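Local coordinates for GTPase-activating protein skywalker (Drosophila melanogaster, PDB 5HJQ), which acts as a GTPase-activating protein for Rab35, controlling endosomal sorting and turnover of synaptic vesicle proteins, and binds phosphoinositides through its TBC domain, at residues Y257-L265 with P325-L336; D190-I200 with I229-E237. All blocks are in the same frame, centred on the assembly; numbering follows the deposited sequence.

Contact 1 (Y257-L265 with P325-L336); sequences YFQRICPGL and PDNIKNDIGNAL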
loop_
_atom_site.group_PDB
_atom_site.type_symbol
_atom_site.label_atom_id
_atom_site.label_comp_id
_atom_site.label_asym_id
_atom_site.label_seq_id
_atom_site.Cartn_x
_atom_site.Cartn_y
_atom_site.Cartn_z
ATOM N N TYR A 257 15.958 13.969 14.706
ATOM C CA TYR A 257 17.093 13.062 14.812
ATOM C C TYR A 257 17.804 12.926 13.473
ATOM O O TYR A 257 19.033 12.863 13.415
ATOM C CB TYR A 257 16.639 11.689 15.310
ATOM C CG TYR A 257 17.749 10.668 15.392
ATOM C CD1 TYR A 257 18.801 10.830 16.285
ATOM C CD2 TYR A 257 17.746 9.542 14.578
ATOM C CE1 TYR A 257 19.820 9.903 16.366
ATOM C CE2 TYR A 257 18.763 8.606 14.652
ATOM C CZ TYR A 257 19.798 8.792 15.549
ATOM O OH TYR A 257 20.813 7.866 15.628
ATOM N N PHE A 258 17.022 12.885 12.399
ATOM C CA PHE A 258 17.569 12.777 11.052
ATOM C C PHE A 258 18.380 14.015 10.674
ATOM O O PHE A 258 19.465 13.907 10.102
ATOM C CB PHE A 258 16.447 12.554 10.036
ATOM C CG PHE A 258 15.801 11.204 10.135
ATOM C CD1 PHE A 258 16.461 10.150 10.742
ATOM C CD2 PHE A 258 14.535 10.989 9.620
ATOM C CE1 PHE A 258 15.871 8.901 10.832
ATOM C CE2 PHE A 258 13.938 9.743 9.707
ATOM C CZ PHE A 258 14.608 8.699 10.314
ATOM N N GLN A 259 17.842 15.187 10.994
ATOM C CA GLN A 259 18.511 16.447 10.689
ATOM C C GLN A 259 19.808 16.588 11.478
ATOM O O GLN A 259 20.799 17.101 10.964
ATOM C CB GLN A 259 17.583 17.628 10.980
ATOM C CG GLN A 259 16.343 17.669 10.103
ATOM C CD GLN A 259 15.422 18.824 10.448
ATOM O OE1 GLN A 259 14.932 18.930 11.572
ATOM N NE2 GLN A 259 15.182 19.697 9.477
ATOM N N ARG A 260 19.800 16.111 12.720
ATOM C CA ARG A 260 20.970 16.201 13.586
ATOM C C ARG A 260 22.137 15.351 13.092
ATOM O O ARG A 260 23.223 15.870 12.837
ATOM C CB ARG A 260 20.599 15.802 15.016
ATOM C CG ARG A 260 19.756 16.848 15.719
ATOM C CD ARG A 260 19.060 16.320 16.958
ATOM N NE ARG A 260 18.125 17.315 17.479
ATOM C CZ ARG A 260 17.428 17.182 18.603
ATOM N NH1 ARG A 260 17.557 16.089 19.344
ATOM N NH2 ARG A 260 16.601 18.149 18.985
ATOM N N ILE A 261 21.913 14.047 12.952
ATOM C CA ILE A 261 22.972 13.135 12.527
ATOM C C ILE A 261 23.431 13.432 11.102
ATOM O O ILE A 261 24.524 13.038 10.696
ATOM C CB ILE A 261 22.518 11.664 12.609
ATOM C CG1 ILE A 261 21.472 11.363 11.533
ATOM C CG2 ILE A 261 21.974 11.357 13.992
ATOM C CD1 ILE A 261 21.045 9.912 11.484
ATOM N N CYS A 262 22.593 14.137 10.352
ATOM C CA CYS A 262 22.894 14.465 8.969
ATOM C C CYS A 262 22.560 15.926 8.703
ATOM O O CYS A 262 21.513 16.231 8.139
ATOM C CB CYS A 262 22.114 13.549 8.020
ATOM S SG CYS A 262 22.721 13.523 6.317
ATOM N N PRO A 263 23.446 16.841 9.126
ATOM C CA PRO A 263 23.184 18.269 8.924
ATOM C C PRO A 263 23.165 18.617 7.442
ATOM O O PRO A 263 23.892 18.002 6.663
ATOM C CB PRO A 263 24.355 18.949 9.639
ATOM C CG PRO A 263 25.446 17.938 9.619
ATOM C CD PRO A 263 24.759 16.600 9.745
ATOM N N GLY A 264 22.332 19.577 7.056
ATOM C CA GLY A 264 22.241 19.985 5.666
ATOM C C GLY A 264 21.315 19.096 4.854
ATOM O O GLY A 264 20.924 19.443 3.740
ATOM N N LEU A 265 20.968 17.941 5.410
ATOM C CA LEU A 265 20.024 17.035 4.761
ATOM C C LEU A 265 18.636 17.650 4.691
ATOM O O LEU A 265 18.095 18.097 5.702
ATOM C CB LEU A 265 19.959 15.700 5.502
ATOM C CG LEU A 265 18.682 14.866 5.358
ATOM C CD1 LEU A 265 18.617 14.157 4.007
ATOM C CD2 LEU A 265 18.563 13.876 6.506
ATOM N N PRO A 325 24.409 5.820 14.073
ATOM C CA PRO A 325 24.471 6.999 13.197
ATOM C C PRO A 325 25.481 6.878 12.057
ATOM O O PRO A 325 25.218 7.354 10.953
ATOM C CB PRO A 325 24.886 8.118 14.156
ATOM C CG PRO A 325 24.340 7.697 15.468
ATOM C CD PRO A 325 24.452 6.196 15.499
ATOM N N ASP A 326 26.611 6.231 12.322
ATOM C CA ASP A 326 27.714 6.179 11.368
ATOM C C ASP A 326 27.415 5.329 10.134
ATOM O O ASP A 326 27.955 5.582 9.057
ATOM C CB ASP A 326 28.973 5.657 12.061
ATOM C CG ASP A 326 29.204 6.306 13.412
ATOM O OD1 ASP A 326 29.786 7.411 13.450
ATOM O OD2 ASP A 326 28.801 5.714 14.435
ATOM N N ASN A 327 26.562 4.322 10.288
ATOM C CA ASN A 327 26.246 3.433 9.177
ATOM C C ASN A 327 25.070 3.929 8.346
ATOM O O ASN A 327 24.938 3.576 7.174
ATOM C CB ASN A 327 25.945 2.021 9.683
ATOM C CG ASN A 327 26.966 1.528 10.686
ATOM O OD1 ASN A 327 26.616 1.119 11.793
ATOM N ND2 ASN A 327 28.237 1.562 10.305
ATOM N N ILE A 328 24.216 4.747 8.955
ATOM C CA ILE A 328 22.974 5.155 8.308
ATOM C C ILE A 328 22.982 6.595 7.799
ATOM O O ILE A 328 22.155 6.951 6.960
ATOM C CB ILE A 328 21.769 4.990 9.258
ATOM C CG1 ILE A 328 21.670 6.175 10.223
ATOM C CG2 ILE A 328 21.865 3.675 10.009
ATOM C CD1 ILE A 328 20.408 6.182 11.056
ATOM N N LYS A 329 23.901 7.421 8.298
ATOM C CA LYS A 329 23.932 8.829 7.910
ATOM C C LYS A 329 24.187 8.967 6.411
ATOM O O LYS A 329 23.744 9.925 5.782
ATOM C CB LYS A 329 25.004 9.596 8.701
ATOM C CG LYS A 329 26.282 9.863 7.927
ATOM C CD LYS A 329 27.164 10.886 8.616
ATOM C CE LYS A 329 28.283 11.343 7.691
ATOM N NZ LYS A 329 27.751 11.904 6.418
ATOM N N ASN A 330 24.900 7.998 5.849
ATOM C CA ASN A 330 25.252 8.012 4.437
ATOM C C ASN A 330 24.008 7.935 3.563
ATOM O O ASN A 330 23.935 8.560 2.506
ATOM C CB ASN A 330 26.193 6.849 4.122
ATOM C CG ASN A 330 27.125 6.530 5.273
ATOM O OD1 ASN A 330 27.185 5.389 5.738
ATOM N ND2 ASN A 330 27.863 7.534 5.739
ATOM N N ASP A 331 23.032 7.159 4.025
ATOM C CA ASP A 331 21.782 6.962 3.304
ATOM C C ASP A 331 20.694 6.497 4.270
ATOM O O ASP A 331 20.536 5.300 4.512
ATOM C CB ASP A 331 21.975 5.948 2.173
ATOM C CG ASP A 331 20.912 6.059 1.102
ATOM O OD1 ASP A 331 19.798 6.525 1.411
ATOM O OD2 ASP A 331 21.195 5.684 -0.055
ATOM N N ILE A 332 19.964 7.456 4.832
ATOM C CA ILE A 332 18.889 7.170 5.777
ATOM C C ILE A 332 17.738 6.507 5.038
ATOM O O ILE A 332 17.089 5.590 5.551
ATOM C CB ILE A 332 18.401 8.453 6.475
ATOM C CG1 ILE A 332 19.521 9.050 7.325
ATOM C CG2 ILE A 332 17.168 8.175 7.325
ATOM C CD1 ILE A 332 19.105 10.266 8.108
ATOM N N GLY A 333 17.507 6.997 3.825
ATOM C CA GLY A 333 16.609 6.394 2.866
ATOM C C GLY A 333 16.613 4.902 2.736
ATOM O O GLY A 333 15.576 4.288 2.835
ATOM N N ASN A 334 17.759 4.285 2.500
ATOM C CA ASN A 334 17.660 2.835 2.339
ATOM C C ASN A 334 18.007 2.187 3.672
ATOM O O ASN A 334 17.899 0.979 3.835
ATOM C CB ASN A 334 18.530 2.274 1.205
ATOM C CG ASN A 334 18.527 3.160 -0.023
ATOM O OD1 ASN A 334 17.510 3.836 -0.359
ATOM N ND2 ASN A 334 19.599 3.014 -0.817
ATOM N N ALA A 335 18.376 2.998 4.654
ATOM C CA ALA A 335 18.538 2.456 6.000
ATOM C C ALA A 335 17.158 2.100 6.530
ATOM O O ALA A 335 16.978 1.089 7.201
ATOM C CB ALA A 335 19.240 3.437 6.922
ATOM N N LEU A 336 16.177 2.920 6.172
ATOM C CA LEU A 336 14.790 2.675 6.550
ATOM C C LEU A 336 14.236 1.443 5.840
ATOM O O LEU A 336 13.537 0.629 6.445
ATOM C CB LEU A 336 13.926 3.902 6.245
ATOM C CG LEU A 336 14.083 5.060 7.233
ATOM C CD1 LEU A 336 13.770 6.397 6.575
ATOM C CD2 LEU A 336 13.191 4.837 8.441
#

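Contact 2 (D190-I200 with I229-E237); sequences DITYSPVLYPI and INQTKLQHE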
loop_
_atom_site.group_PDB
_atom_site.type_symbol
_atom_site.label_atom_id
_atom_site.label_comp_id
_atom_site.label_asym_id
_atom_site.label_seq_id
_atom_site.Cartn_x
_atom_site.Cartn_y
_atom_site.Cartn_z
ATOM N N ASP A 190 -6.301 9.059 -17.706
ATOM C CA ASP A 190 -5.896 10.156 -16.830
ATOM C C ASP A 190 -4.813 9.740 -15.837
ATOM O O ASP A 190 -4.187 10.589 -15.204
ATOM C CB ASP A 190 -7.105 10.722 -16.076
ATOM C CG ASP A 190 -8.022 11.539 -16.972
ATOM O OD1 ASP A 190 -7.542 12.037 -18.013
ATOM O OD2 ASP A 190 -9.214 11.697 -16.633
ATOM N N ILE A 191 -4.591 8.437 -15.700
ATOM C CA ILE A 191 -3.502 7.954 -14.861
ATOM C C ILE A 191 -2.182 8.214 -15.574
ATOM O O ILE A 191 -1.855 7.544 -16.554
ATOM C CB ILE A 191 -3.629 6.457 -14.538
ATOM C CG1 ILE A 191 -5.014 6.144 -13.971
ATOM C CG2 ILE A 191 -2.542 6.029 -13.559
ATOM C CD1 ILE A 191 -5.161 4.716 -13.493
ATOM N N THR A 192 -1.432 9.196 -15.082
ATOM C CA THR A 192 -0.193 9.618 -15.725
ATOM C C THR A 192 1.035 9.242 -14.900
ATOM O O THR A 192 2.129 9.069 -15.436
ATOM C CB THR A 192 -0.192 11.134 -15.975
ATOM O OG1 THR A 192 -0.349 11.823 -14.728
ATOM C CG2 THR A 192 -1.337 11.516 -16.901
ATOM N N TYR A 193 0.846 9.108 -13.592
ATOM C CA TYR A 193 1.928 8.696 -12.708
ATOM C C TYR A 193 1.366 7.986 -11.483
ATOM O O TYR A 193 0.716 8.602 -10.640
ATOM C CB TYR A 193 2.775 9.901 -12.287
ATOM C CG TYR A 193 4.002 9.535 -11.483
ATOM C CD1 TYR A 193 5.083 8.900 -12.083
ATOM C CD2 TYR A 193 4.086 9.826 -10.126
ATOM C CE1 TYR A 193 6.209 8.560 -11.357
ATOM C CE2 TYR A 193 5.212 9.491 -9.391
ATOM C CZ TYR A 193 6.270 8.859 -10.014
ATOM O OH TYR A 193 7.391 8.520 -9.294
ATOM N N SER A 194 1.614 6.685 -11.391
ATOM C CA SER A 194 1.092 5.900 -10.282
ATOM C C SER A 194 1.997 4.720 -9.949
ATOM O O SER A 194 1.665 3.575 -10.252
ATOM C CB SER A 194 -0.317 5.405 -10.604
ATOM O OG SER A 194 -0.898 4.777 -9.478
ATOM N N PRO A 195 3.142 4.998 -9.307
ATOM C CA PRO A 195 4.126 3.974 -8.941
ATOM C C PRO A 195 3.572 2.946 -7.958
ATOM O O PRO A 195 4.195 1.911 -7.736
ATOM C CB PRO A 195 5.256 4.790 -8.294
ATOM C CG PRO A 195 4.612 6.046 -7.846
ATOM C CD PRO A 195 3.557 6.339 -8.860
ATOM N N VAL A 196 2.419 3.246 -7.372
ATOM C CA VAL A 196 1.787 2.387 -6.376
ATOM C C VAL A 196 0.912 1.305 -7.010
ATOM O O VAL A 196 0.700 0.239 -6.430
ATOM C CB VAL A 196 0.923 3.226 -5.411
ATOM C CG1 VAL A 196 0.491 2.400 -4.224
ATOM C CG2 VAL A 196 1.686 4.476 -4.953
ATOM N N LEU A 197 0.410 1.590 -8.206
ATOM C CA LEU A 197 -0.633 0.778 -8.819
ATOM C C LEU A 197 -0.191 -0.665 -9.077
ATOM O O LEU A 197 -0.933 -1.602 -8.785
ATOM C CB LEU A 197 -1.095 1.436 -10.120
ATOM C CG LEU A 197 -2.465 1.022 -10.661
ATOM C CD1 LEU A 197 -3.157 2.226 -11.301
ATOM C CD2 LEU A 197 -2.339 -0.129 -11.652
ATOM N N TYR A 198 1.013 -0.841 -9.610
ATOM C CA TYR A 198 1.524 -2.176 -9.918
ATOM C C TYR A 198 1.764 -3.041 -8.666
ATOM O O TYR A 198 1.318 -4.189 -8.637
ATOM C CB TYR A 198 2.808 -2.078 -10.750
ATOM C CG TYR A 198 3.215 -3.372 -11.424
ATOM C CD1 TYR A 198 3.821 -4.396 -10.704
ATOM C CD2 TYR A 198 3.004 -3.568 -12.781
ATOM C CE1 TYR A 198 4.197 -5.577 -11.316
ATOM C CE2 TYR A 198 3.375 -4.746 -13.399
ATOM C CZ TYR A 198 3.973 -5.743 -12.662
ATOM O OH TYR A 198 4.346 -6.912 -13.275
ATOM N N PRO A 199 2.473 -2.514 -7.639
ATOM C CA PRO A 199 2.673 -3.346 -6.442
ATOM C C PRO A 199 1.372 -3.838 -5.806
ATOM O O PRO A 199 1.324 -4.961 -5.304
ATOM C CB PRO A 199 3.413 -2.404 -5.488
ATOM C CG PRO A 199 4.160 -1.497 -6.384
ATOM C CD PRO A 199 3.243 -1.257 -7.546
ATOM N N ILE A 200 0.333 -3.010 -5.842
ATOM C CA ILE A 200 -0.964 -3.384 -5.289
ATOM C C ILE A 200 -1.613 -4.485 -6.131
ATOM O O ILE A 200 -2.165 -5.451 -5.595
ATOM C CB ILE A 200 -1.906 -2.168 -5.200
ATOM C CG1 ILE A 200 -1.403 -1.173 -4.149
ATOM C CG2 ILE A 200 -3.320 -2.606 -4.856
ATOM C CD1 ILE A 200 -2.316 0.024 -3.964
ATOM N N ILE A 229 -5.208 5.263 -4.423
ATOM C CA ILE A 229 -4.069 5.211 -5.325
ATOM C C ILE A 229 -3.895 6.539 -6.068
ATOM O O ILE A 229 -4.769 6.952 -6.831
ATOM C CB ILE A 229 -4.228 4.061 -6.341
ATOM C CG1 ILE A 229 -4.182 2.703 -5.634
ATOM C CG2 ILE A 229 -3.145 4.121 -7.387
ATOM C CD1 ILE A 229 -4.602 1.546 -6.524
ATOM N N ASN A 230 -2.771 7.210 -5.835
ATOM C CA ASN A 230 -2.501 8.480 -6.503
ATOM C C ASN A 230 -2.178 8.260 -7.975
ATOM O O ASN A 230 -1.448 7.332 -8.322
ATOM C CB ASN A 230 -1.365 9.224 -5.805
ATOM C CG ASN A 230 -1.769 9.743 -4.441
ATOM O OD1 ASN A 230 -0.979 9.725 -3.497
ATOM N ND2 ASN A 230 -3.015 10.196 -4.325
ATOM N N GLN A 231 -2.718 9.121 -8.833
ATOM C CA GLN A 231 -2.709 8.868 -10.269
ATOM C C GLN A 231 -1.926 9.892 -11.091
ATOM O O GLN A 231 -1.554 9.612 -12.233
ATOM C CB GLN A 231 -4.150 8.789 -10.768
ATOM C CG GLN A 231 -4.909 7.599 -10.191
ATOM C CD GLN A 231 -6.409 7.742 -10.324
ATOM O OE1 GLN A 231 -6.913 8.270 -11.318
ATOM N NE2 GLN A 231 -7.133 7.287 -9.311
ATOM N N THR A 232 -1.676 11.068 -10.523
ATOM C CA THR A 232 -0.842 12.064 -11.190
ATOM C C THR A 232 0.394 12.368 -10.351
ATOM O O THR A 232 0.435 12.070 -9.157
ATOM C CB THR A 232 -1.606 13.378 -11.462
ATOM O OG1 THR A 232 -1.823 14.080 -10.232
ATOM C CG2 THR A 232 -2.942 13.100 -12.135
ATOM N N LYS A 233 1.403 12.956 -10.981
ATOM C CA LYS A 233 2.639 13.286 -10.287
ATOM C C LYS A 233 2.394 14.402 -9.278
ATOM O O LYS A 233 3.058 14.472 -8.244
ATOM C CB LYS A 233 3.719 13.680 -11.292
ATOM C CG LYS A 233 5.092 13.925 -10.692
ATOM C CD LYS A 233 6.196 13.422 -11.622
ATOM C CE LYS A 233 5.780 13.487 -13.089
ATOM N NZ LYS A 233 6.621 12.617 -13.962
ATOM N N LEU A 234 1.420 15.258 -9.573
ATOM C CA LEU A 234 1.033 16.321 -8.655
ATOM C C LEU A 234 0.447 15.732 -7.379
ATOM O O LEU A 234 0.847 16.103 -6.277
ATOM C CB LEU A 234 0.026 17.269 -9.311
ATOM C CG LEU A 234 -0.437 18.448 -8.453
ATOM C CD1 LEU A 234 0.757 19.234 -7.941
ATOM C CD2 LEU A 234 -1.375 19.347 -9.238
ATOM N N GLN A 235 -0.501 14.813 -7.537
ATOM C CA GLN A 235 -1.085 14.117 -6.395
ATOM C C GLN A 235 -0.012 13.379 -5.608
ATOM O O GLN A 235 -0.026 13.371 -4.379
ATOM C CB GLN A 235 -2.161 13.130 -6.847
ATOM C CG GLN A 235 -3.380 13.768 -7.477
ATOM C CD GLN A 235 -4.269 12.746 -8.165
ATOM O OE1 GLN A 235 -4.387 11.605 -7.716
ATOM N NE2 GLN A 235 -4.893 13.151 -9.264
ATOM N N HIS A 236 0.914 12.755 -6.327
ATOM C CA HIS A 236 1.997 12.011 -5.701
ATOM C C HIS A 236 2.812 12.893 -4.765
ATOM O O HIS A 236 3.220 12.459 -3.687
ATOM C CB HIS A 236 2.915 11.405 -6.761
ATOM C CG HIS A 236 4.146 10.769 -6.196
ATOM N ND1 HIS A 236 4.115 9.585 -5.495
ATOM C CD2 HIS A 236 5.445 11.158 -6.224
ATOM C CE1 HIS A 236 5.340 9.268 -5.117
ATOM N NE2 HIS A 236 6.166 10.204 -5.547
ATOM N N GLU A 237 3.039 14.136 -5.176
ATOM C CA GLU A 237 3.939 15.002 -4.429
ATOM C C GLU A 237 3.220 15.765 -3.324
ATOM O O GLU A 237 3.820 16.077 -2.298
ATOM C CB GLU A 237 4.671 15.962 -5.369
ATOM C CG GLU A 237 4.199 17.402 -5.348
ATOM C CD GLU A 237 5.186 18.325 -6.043
ATOM O OE1 GLU A 237 6.059 17.813 -6.779
ATOM O OE2 GLU A 237 5.101 19.555 -5.843
HETATM O O HOH W 1 1.662 13.311 -13.765
#

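Contact 1 (Y257-L265 with P325-L336)
Ile332 meets Phe258 with both of its branches. Its CG2 sits over one face of the ring, 3.9 Å from the Phe258 centroid and 15° off the ring normal, a CH-pi contact, while CD1 lies 3.7 Å from Phe258 CD1. The beta-branch suits this place: CG2 is anti to the backbone N and CG1 anti to the carbonyl carbon (chi1 -64°), which sends one arm over the ring and the other past its rim. That second arm comes tip to tip with Ile261, CD1 to CD1 at 3.9 Å, and Leu265 CD2 reaches it from the loop. Ile261 CD1 meets Ile328 CD1 at 3.8 Å, the two side chains crossing at about a right angle. At the outer edge the hydroxyl of Tyr257 touches the Pro325 ring, OH to CG 3.5 Å.

Asp331 accepts from Asn334 N through OD1 and so caps the helix that begins at Ile332. Behind this layer, Leu310 of helix 300-317 packs on Phe258, and Ile270 touches both Leu265 and Ile332. Branched and aromatic residues thus form a small hydrophobic core joining the C-terminal end of helix 252-261 to helix 325-328 and the start of helix 332-341 in the all-helical TBC domain.

Contact 2 (D190-I200 with I229-E237)
Gln231 O accepts two backbone N-H groups from consecutive residues, Thr192 N at 2.9 Å and Tyr193 N at 2.8 Å. The first donor lies nearly in line with the carbonyl; the second comes from above its plane with an almost straight N-H...O angle of 170°. One residue earlier, Asn230 O takes the hydroxyl of Ser194, OG to O 2.9 Å, a short side chain that reaches across to the facing main chain. A water bridges Thr192 OG1 and Lys233 N, while Thr232 N-caps helix 233-250 by accepting from Gln235 N.

Tyr193 lies against the first turn of that helix. A chi1 of -174° swings its ring away from its own N, and the ring presents an edge to the face of His236 in a T-shaped stack, planes at 78° and CE2 3.6 Å from His236 CD2. Lys233 bends over one face of the tyrosine, its NZ 4.9 Å from the ring centroid in an off-centre cation-pi contact, and Pro195 CD lies against the other. Replacing Tyr193 by an alanine would probably leave the His236 face without its edge-on partner and the Lys233 chain free to swing. Farther in, Ile200 CD1 meets Ile229 CG1 at 3.7 Å, and Val221 backs Ile229 and accepts from Gln231 NE2 through its carbonyl.

Two N-H groups on one carbonyl, with a serine hydroxyl on the one before, hold the loops together, while the aromatic groups pack on the first turn of helix 233-250.

Overall arrangement
From the N-terminal side, contact 2 comes first: the chain leaves residues 190-200 along the rest of helix 197-204, passes through helix 210-221 and returns at 229-237, closing a short, largely helical loop. Helix 233-250 then leads into helix 252-261, whose C-terminal end opens contact 1. A longer excursion, including helices 284-297 and 300-317, brings the chain back at 325-336. The two loops follow in series, neither nesting nor crossing, and the two contacts do not touch. Contact 2 joins the loop and start of helix 197-204 to the loop and start of helix 233-250, nearer the centre of the domain, whereas contact 1 ties helix ends together at its periphery, away from the phosphoinositide pocket.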